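Local structure of A197 (Sulfolobus turreted icosahedral virus, 2C0N) at residues P16-D19 / F20-N24; T121-K124 / R125-E129; E107-D110 / G111-G115. The protein is a viral glycosyltransferase of the GT-A fold that probably transfers a sugar from a nucleotide-activated donor to an acceptor. All coordinates share one frame; numbering follows the deposited sequence.

All three contacts are local, each made within one continuous run of chain. Contact 1 follows helix 15-23 to its end, partly buried, with an apolar flank on the main sheet and a flank toward the second subunit. Contact 2, likewise partly buried, is the junction of strand 120-124 and helix 125-128. Contact 3 lies at the surface, where a loop becomes an edge strand. Contacts 2 and 3 reach the same sheet, with centres about 18 Å apart, whereas contacts 1 and 3 lie on opposite sides of the chain's centre. Backbone hydrogen bonds join the two halves of contacts 1 and 2; in contact 3 an aromatic ring makes the connection instead.

Contact 1: P16-D19 / F20-N24; sequences PLID and FLVKN
Leu17 meets Phe20, Ile18 meets Val22 and Asp19 meets Lys23 along helix 15-23, an amphipathic helix packed beside the sheet of the GT-A fold. Its backbone repeat is the evidence for regular alpha geometry: the amides of Phe20, Leu21, Val22 and Lys23 each donate to the carbonyl four residues earlier, with Leu21 N to Leu17 O at 2.9 Å.

On the sheet-facing flank, Leu17 CD1 approaches Phe20 CD2 at 4.0 Å, the two side chains crossing at a slant. In Leu17, CG is turned opposite its backbone N (chi1 -180°), which carries the isobutyl group forward along the helix to the phenyl ring. Leu21 follows one turn on, its CG 4.4 Å from Leu17 CG. Val65 lies against both Leu17 and Phe20, and Ile26 reaches Phe20 and Leu21. Elsewhere round the axis Ile18 CG2 and Val22 CG2 come to 4.3 Å; these two residues also pack on Val13 and Tyr28 of the second subunit, respectively, so this flank belongs to the dimer contact.

The polar pair is Asp19 and Lys23. Asp19 CG lies far round from its own backbone N (chi1 -154°), and the lysine chain, bent at its last torsion, slants across it, the two ends meeting as a salt bridge. The modelled separation of Lys23 NZ and Asp19 OD2, 2.5 Å, is very short and its exact value doubtful.

Asn24 is where helical geometry ends. Phe20 O takes two bonds from it: Asn24 N at 3.1 Å, and Asn24 ND2 at 2.8 Å, a nearly straight side-chain bond (N-H...O 164°) that meets a lone pair in the carbonyl plane.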
loop_
_atom_site.group_PDB
_atom_site.type_symbol
_atom_site.label_atom_id
_atom_site.label_comp_id
_atom_site.label_asym_id
_atom_site.label_seq_id
_atom_site.Cartn_x
_atom_site.Cartn_y
_atom_site.Cartn_z
ATOM N N PRO A 16 0.902 4.847 6.543
ATOM C CA PRO A 16 1.550 4.352 7.782
ATOM C C PRO A 16 1.592 2.825 7.895
ATOM O O PRO A 16 2.570 2.295 8.427
ATOM C CB PRO A 16 0.716 5.012 8.884
ATOM C CG PRO A 16 0.140 6.238 8.198
ATOM C CD PRO A 16 -0.149 5.843 6.833
ATOM N N LEU A 17 0.579 2.112 7.404
ATOM C CA LEU A 17 0.629 0.642 7.380
ATOM C C LEU A 17 1.606 0.102 6.324
ATOM O O LEU A 17 2.368 -0.800 6.614
ATOM C CB LEU A 17 -0.780 0.014 7.276
ATOM C CG LEU A 17 -0.812 -1.522 7.255
ATOM C CD1 LEU A 17 -0.338 -2.034 8.503
ATOM C CD2 LEU A 17 -2.203 -1.964 6.997
ATOM N N ILE A 18 1.674 0.720 5.140
ATOM C CA ILE A 18 2.673 0.363 4.148
ATOM C C ILE A 18 4.053 0.460 4.737
ATOM O O ILE A 18 4.897 -0.440 4.539
ATOM C CB ILE A 18 2.548 1.219 2.916
ATOM C CG1 ILE A 18 1.194 0.972 2.286
ATOM C CG2 ILE A 18 3.643 0.885 1.864
ATOM C CD1 ILE A 18 0.947 1.875 1.146
ATOM N N ASP A 19 4.305 1.537 5.478
ATOM C CA ASP A 19 5.630 1.731 6.095
ATOM C C ASP A 19 5.982 0.638 7.089
ATOM O O ASP A 19 7.112 0.115 7.080
ATOM C CB ASP A 19 5.709 3.107 6.748
ATOM C CG ASP A 19 7.118 3.618 6.844
ATOM O OD1 ASP A 19 7.943 3.368 5.917
ATOM O OD2 ASP A 19 7.401 4.247 7.872
ATOM N N PHE A 20 5.018 0.271 7.928
ATOM C CA PHE A 20 5.197 -0.830 8.847
ATOM C C PHE A 20 5.520 -2.121 8.075
ATOM O O PHE A 20 6.436 -2.873 8.457
ATOM C CB PHE A 20 3.916 -1.044 9.675
ATOM C CG PHE A 20 3.866 -2.367 10.359
ATOM C CD1 PHE A 20 4.605 -2.579 11.506
ATOM C CD2 PHE A 20 3.155 -3.404 9.830
ATOM C CE1 PHE A 20 4.548 -3.819 12.177
ATOM C CE2 PHE A 20 3.095 -4.599 10.479
ATOM C CZ PHE A 20 3.804 -4.813 11.632
ATOM N N LEU A 21 4.754 -2.391 7.016
ATOM C CA LEU A 21 4.957 -3.608 6.194
ATOM C C LEU A 21 6.348 -3.702 5.570
ATOM O O LEU A 21 6.988 -4.793 5.611
ATOM C CB LEU A 21 3.862 -3.758 5.144
ATOM C CG LEU A 21 2.444 -3.949 5.674
ATOM C CD1 LEU A 21 1.490 -3.992 4.487
ATOM C CD2 LEU A 21 2.328 -5.247 6.500
ATOM N N VAL A 22 6.841 -2.577 5.037
ATOM C CA VAL A 22 8.141 -2.520 4.388
ATOM C C VAL A 22 9.279 -2.618 5.410
ATOM O O VAL A 22 10.204 -3.434 5.280
ATOM C CB VAL A 22 8.273 -1.200 3.556
ATOM C CG1 VAL A 22 9.690 -0.976 3.042
ATOM C CG2 VAL A 22 7.313 -1.262 2.432
ATOM N N LYS A 23 9.194 -1.776 6.428
ATOM C CA LYS A 23 10.264 -1.653 7.402
ATOM C C LYS A 23 10.500 -2.952 8.154
ATOM O O LYS A 23 11.643 -3.244 8.527
ATOM C CB LYS A 23 9.969 -0.530 8.386
ATOM C CG LYS A 23 10.363 0.815 7.859
ATOM C CD LYS A 23 9.839 1.950 8.709
ATOM C CE LYS A 23 10.601 3.234 8.403
ATOM N NZ LYS A 23 9.770 4.447 8.486
ATOM N N ASN A 24 9.444 -3.741 8.339
ATOM C CA ASN A 24 9.520 -4.964 9.117
ATOM C C ASN A 24 9.520 -6.260 8.302
ATOM O O ASN A 24 9.430 -7.347 8.859
ATOM C CB ASN A 24 8.396 -4.976 10.143
ATOM C CG ASN A 24 8.544 -3.862 11.137
ATOM O OD1 ASN A 24 9.317 -3.982 12.083
ATOM N ND2 ASN A 24 7.815 -2.758 10.929
#

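Contact 2: T121-K124 / R125-E129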
loop_
_atom_site.group_PDB
_atom_site.type_symbol
_atom_site.label_atom_id
_atom_site.label_comp_id
_atom_site.label_asym_id
_atom_site.label_seq_id
_atom_site.Cartn_x
_atom_site.Cartn_y
_atom_site.Cartn_z
ATOM N N THR A 121 -3.991 -9.540 16.153
ATOM C CA THR A 121 -4.284 -10.790 16.814
ATOM C C THR A 121 -3.519 -11.910 16.134
ATOM O O THR A 121 -3.599 -12.059 14.925
ATOM C CB THR A 121 -5.778 -11.096 16.711
ATOM O OG1 THR A 121 -6.549 -9.944 17.072
ATOM C CG2 THR A 121 -6.165 -12.251 17.575
ATOM N N PHE A 122 -2.813 -12.725 16.918
ATOM C CA PHE A 122 -1.997 -13.797 16.422
ATOM C C PHE A 122 -2.650 -15.104 16.828
ATOM O O PHE A 122 -2.967 -15.287 17.989
ATOM C CB PHE A 122 -0.602 -13.706 17.051
ATOM C CG PHE A 122 0.138 -12.427 16.713
ATOM C CD1 PHE A 122 -0.146 -11.249 17.389
ATOM C CD2 PHE A 122 1.073 -12.403 15.702
ATOM C CE1 PHE A 122 0.501 -10.061 17.075
ATOM C CE2 PHE A 122 1.710 -11.234 15.368
ATOM C CZ PHE A 122 1.424 -10.048 16.068
ATOM N N ILE A 123 -2.841 -16.007 15.864
ATOM C CA ILE A 123 -3.528 -17.260 16.135
ATOM C C ILE A 123 -2.673 -18.423 15.650
ATOM O O ILE A 123 -2.267 -18.479 14.512
ATOM C CB ILE A 123 -4.912 -17.328 15.465
ATOM C CG1 ILE A 123 -5.683 -16.011 15.659
ATOM C CG2 ILE A 123 -5.640 -18.541 15.953
ATOM C CD1 ILE A 123 -7.040 -15.982 14.961
ATOM N N LYS A 124 -2.439 -19.393 16.521
ATOM C CA LYS A 124 -1.563 -20.486 16.113
ATOM C C LYS A 124 -2.246 -21.554 15.251
ATOM O O LYS A 124 -3.434 -21.890 15.436
ATOM C CB LYS A 124 -0.858 -21.115 17.321
ATOM C CG LYS A 124 -1.651 -21.987 18.226
ATOM C CD LYS A 124 -0.745 -22.488 19.352
ATOM C CE LYS A 124 -1.426 -23.369 20.354
ATOM N NZ LYS A 124 -0.606 -23.621 21.597
ATOM N N ARG A 125 -1.461 -22.130 14.357
ATOM C CA ARG A 125 -1.958 -23.143 13.459
ATOM C C ARG A 125 -2.626 -24.319 14.161
ATOM O O ARG A 125 -3.672 -24.793 13.733
ATOM C CB ARG A 125 -0.812 -23.659 12.617
ATOM C CG ARG A 125 -1.201 -24.819 11.720
ATOM C CD ARG A 125 -0.086 -25.138 10.780
ATOM N NE ARG A 125 0.071 -24.129 9.725
ATOM C CZ ARG A 125 -0.690 -24.030 8.633
ATOM N NH1 ARG A 125 -1.710 -24.846 8.438
ATOM N NH2 ARG A 125 -0.440 -23.088 7.732
ATOM N N GLU A 126 -1.979 -24.825 15.202
ATOM C CA GLU A 126 -2.519 -25.943 15.950
ATOM C C GLU A 126 -3.968 -25.736 16.332
ATOM O O GLU A 126 -4.770 -26.668 16.245
ATOM C CB GLU A 126 -1.700 -26.218 17.213
ATOM C CG GLU A 126 -0.904 -27.483 17.141
ATOM C CD GLU A 126 -0.739 -28.149 18.504
ATOM O OE1 GLU A 126 -0.560 -27.411 19.510
ATOM O OE2 GLU A 126 -0.800 -29.408 18.581
ATOM N N PHE A 127 -4.298 -24.539 16.798
ATOM C CA PHE A 127 -5.670 -24.229 17.180
ATOM C C PHE A 127 -6.617 -24.200 15.977
ATOM O O PHE A 127 -7.727 -24.740 16.029
ATOM C CB PHE A 127 -5.744 -22.872 17.864
ATOM C CG PHE A 127 -7.112 -22.530 18.329
ATOM C CD1 PHE A 127 -7.676 -23.232 19.365
ATOM C CD2 PHE A 127 -7.850 -21.513 17.722
ATOM C CE1 PHE A 127 -8.936 -22.921 19.828
ATOM C CE2 PHE A 127 -9.133 -21.219 18.187
ATOM C CZ PHE A 127 -9.665 -21.933 19.225
ATOM N N LEU A 128 -6.180 -23.512 14.922
ATOM C CA LEU A 128 -6.991 -23.335 13.719
ATOM C C LEU A 128 -7.207 -24.641 12.961
ATOM O O LEU A 128 -8.237 -24.837 12.331
ATOM C CB LEU A 128 -6.345 -22.300 12.811
ATOM C CG LEU A 128 -6.429 -20.867 13.324
ATOM C CD1 LEU A 128 -5.614 -19.945 12.450
ATOM C CD2 LEU A 128 -7.857 -20.378 13.401
ATOM N N GLU A 129 -6.268 -25.567 13.074
ATOM C CA GLU A 129 -6.438 -26.861 12.405
ATOM C C GLU A 129 -7.436 -27.758 13.103
ATOM O O GLU A 129 -7.832 -28.797 12.560
ATOM C CB GLU A 129 -5.079 -27.555 12.286
ATOM C CG GLU A 129 -4.259 -26.871 11.228
ATOM C CD GLU A 129 -2.997 -27.595 10.890
ATOM O OE1 GLU A 129 -2.520 -28.368 11.744
ATOM O OE2 GLU A 129 -2.502 -27.362 9.771
#
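Ile123 and Leu128 make the apolar part of this strand-to-helix turn. Their side chains cross at about a right angle. With CG1 of Ile123 at chi1 -45°, its CG2 lies opposite the backbone N and sets itself against Leu128, Ile123 CG2 to Leu128 CG being 3.6 Å. Ile123 CG2 also approaches Phe127 CD2 at 4.1 Å, obliquely to the ring.

Backbone bonding centres on Lys124, the N-cap residue. Lys124 O receives Leu128 N at 3.2 Å, while the bond from Phe127 N is weak, its N-H angle being only 123°.

Charged groups form the third class. Arg125 NH1 bridges to Glu129 OE2 at 3.0 Å; Glu129 CD lies at the edge of the guanidinium, in its plane, while the donor meets OE2 from above the carboxylate plane. The guanidinium also bonds the carbonyls of Phe48, Leu49 and Tyr54, and makes a cation-pi contact with Phe48. Lys124 NZ stands 4.3 Å from Glu126 OE1, beyond salt-bridge range, and bonds Phe78 O instead.

Thus the two cationic ends reach toward the C-terminal parts of helices 37-50 and 71-80, while strand 120-124 runs antiparallel between strands 56-60 and 84-88, and Leu128 packs on Leu45 and Leu57.

Contact 3: E107-D110 / G111-G115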
loop_
_atom_site.group_PDB
_atom_site.type_symbol
_atom_site.label_atom_id
_atom_site.label_comp_id
_atom_site.label_asym_id
_atom_site.label_seq_id
_atom_site.Cartn_x
_atom_site.Cartn_y
_atom_site.Cartn_z
ATOM N N GLU A 107 -7.801 -0.244 30.606
ATOM C CA GLU A 107 -6.363 -0.063 30.758
ATOM C C GLU A 107 -5.598 -1.275 30.172
ATOM O O GLU A 107 -6.143 -2.388 30.074
ATOM C CB GLU A 107 -6.005 0.125 32.246
ATOM C CG GLU A 107 -6.643 1.368 32.940
ATOM C CD GLU A 107 -6.210 2.718 32.293
ATOM O OE1 GLU A 107 -5.191 2.727 31.554
ATOM O OE2 GLU A 107 -6.879 3.774 32.526
ATOM N N ILE A 108 -4.341 -1.041 29.804
ATOM C CA ILE A 108 -3.462 -2.058 29.228
ATOM C C ILE A 108 -2.866 -2.928 30.321
ATOM O O ILE A 108 -2.382 -2.418 31.307
ATOM C CB ILE A 108 -2.315 -1.402 28.413
ATOM C CG1 ILE A 108 -2.897 -0.617 27.242
ATOM C CG2 ILE A 108 -1.376 -2.461 27.865
ATOM C CD1 ILE A 108 -1.903 0.296 26.520
ATOM N N PHE A 109 -2.924 -4.240 30.146
ATOM C CA PHE A 109 -2.251 -5.164 31.068
ATOM C C PHE A 109 -1.873 -6.471 30.367
ATOM O O PHE A 109 -2.504 -6.857 29.327
ATOM C CB PHE A 109 -3.149 -5.461 32.277
ATOM C CG PHE A 109 -4.395 -6.190 31.909
ATOM C CD1 PHE A 109 -4.398 -7.567 31.801
ATOM C CD2 PHE A 109 -5.547 -5.501 31.630
ATOM C CE1 PHE A 109 -5.540 -8.246 31.445
ATOM C CE2 PHE A 109 -6.695 -6.176 31.255
ATOM C CZ PHE A 109 -6.688 -7.546 31.165
ATOM N N ASP A 110 -0.846 -7.134 30.928
ATOM C CA ASP A 110 -0.486 -8.481 30.520
ATOM C C ASP A 110 -1.320 -9.442 31.300
ATOM O O ASP A 110 -1.252 -9.457 32.519
ATOM C CB ASP A 110 0.961 -8.835 30.845
ATOM C CG ASP A 110 1.931 -8.191 29.924
ATOM O OD1 ASP A 110 1.916 -8.511 28.719
ATOM O OD2 ASP A 110 2.731 -7.353 30.422
ATOM N N GLY A 111 -2.082 -10.274 30.606
ATOM C CA GLY A 111 -2.907 -11.237 31.288
ATOM C C GLY A 111 -3.801 -12.003 30.344
ATOM O O GLY A 111 -3.928 -11.665 29.181
ATOM N N GLU A 112 -4.378 -13.077 30.865
ATOM C CA GLU A 112 -5.386 -13.843 30.155
ATOM C C GLU A 112 -6.651 -12.994 29.969
ATOM O O GLU A 112 -7.068 -12.269 30.877
ATOM C CB GLU A 112 -5.711 -15.153 30.909
ATOM C CG GLU A 112 -6.311 -16.218 29.961
ATOM C CD GLU A 112 -6.770 -17.458 30.635
ATOM O OE1 GLU A 112 -6.198 -17.811 31.713
ATOM O OE2 GLU A 112 -7.717 -18.075 30.075
ATOM N N VAL A 113 -7.260 -13.088 28.791
ATOM C CA VAL A 113 -8.504 -12.357 28.491
ATOM C C VAL A 113 -9.509 -13.301 27.816
ATOM O O VAL A 113 -9.153 -14.419 27.481
ATOM C CB VAL A 113 -8.244 -11.114 27.586
ATOM C CG1 VAL A 113 -7.370 -10.075 28.298
ATOM C CG2 VAL A 113 -7.605 -11.501 26.256
ATOM N N ASN A 114 -10.742 -12.845 27.602
ATOM C CA ASN A 114 -11.762 -13.657 26.890
ATOM C C ASN A 114 -11.685 -13.518 25.365
ATOM O O ASN A 114 -11.944 -14.468 24.616
ATOM C CB ASN A 114 -13.179 -13.320 27.405
ATOM C CG ASN A 114 -13.449 -13.874 28.789
ATOM O OD1 ASN A 114 -13.312 -15.079 29.030
ATOM N ND2 ASN A 114 -13.870 -13.004 29.702
ATOM N N GLY A 115 -11.318 -12.341 24.880
ATOM C CA GLY A 115 -11.128 -12.164 23.457
ATOM C C GLY A 115 -10.680 -10.757 23.106
ATOM O O GLY A 115 -10.309 -9.981 23.983
#
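The backbone from Phe109 to Gly111 is extended, with Gly111 almost fully stretched (phi 174°, psi 167°), and the chain bends so that the Phe109 ring lies alongside residues 111 to 113.

Phe109 supplies the side chain that links the two halves. Its CG is held between the backbone N and the carbonyl carbon (chi1 65°), which turns the ring along the onward chain. The ring then presents its edge to Gly111: CA of that glycine lies in the ring plane, 4.0 Å from Phe109 CE1. Gly111 N approaches Phe109 CD1 obliquely at 3.8 Å. With no side chain on Gly111, the aromatic edge can lie directly against its backbone. Farther along, Phe109 CZ touches Val113 CG1 at 3.9 Å, the two side chains slanting across one another. Glu112 O is also at the edge, near the ring plane, but at 4.3 Å from Phe109 CE1. This is mostly van der Waals contact, and Arg101 adds to it by touching both Phe109 and Val113.

The polar groups bond to neighbouring strands: Asp110 OD2 to Ser166 OG, and Phe109 O to Tyr88 OH.

Strand 111-112 pairs antiparallel with strand 162-173, through Gly111 with Ala164, and the chain beyond it continues this pairing through Val113 with Thr162. Next comes a classic beta bulge, where Asn114 and Gly115 both face Tyr100, passing the chain from the main sheet to the small antiparallel pair of strands 99-100 and 115-116.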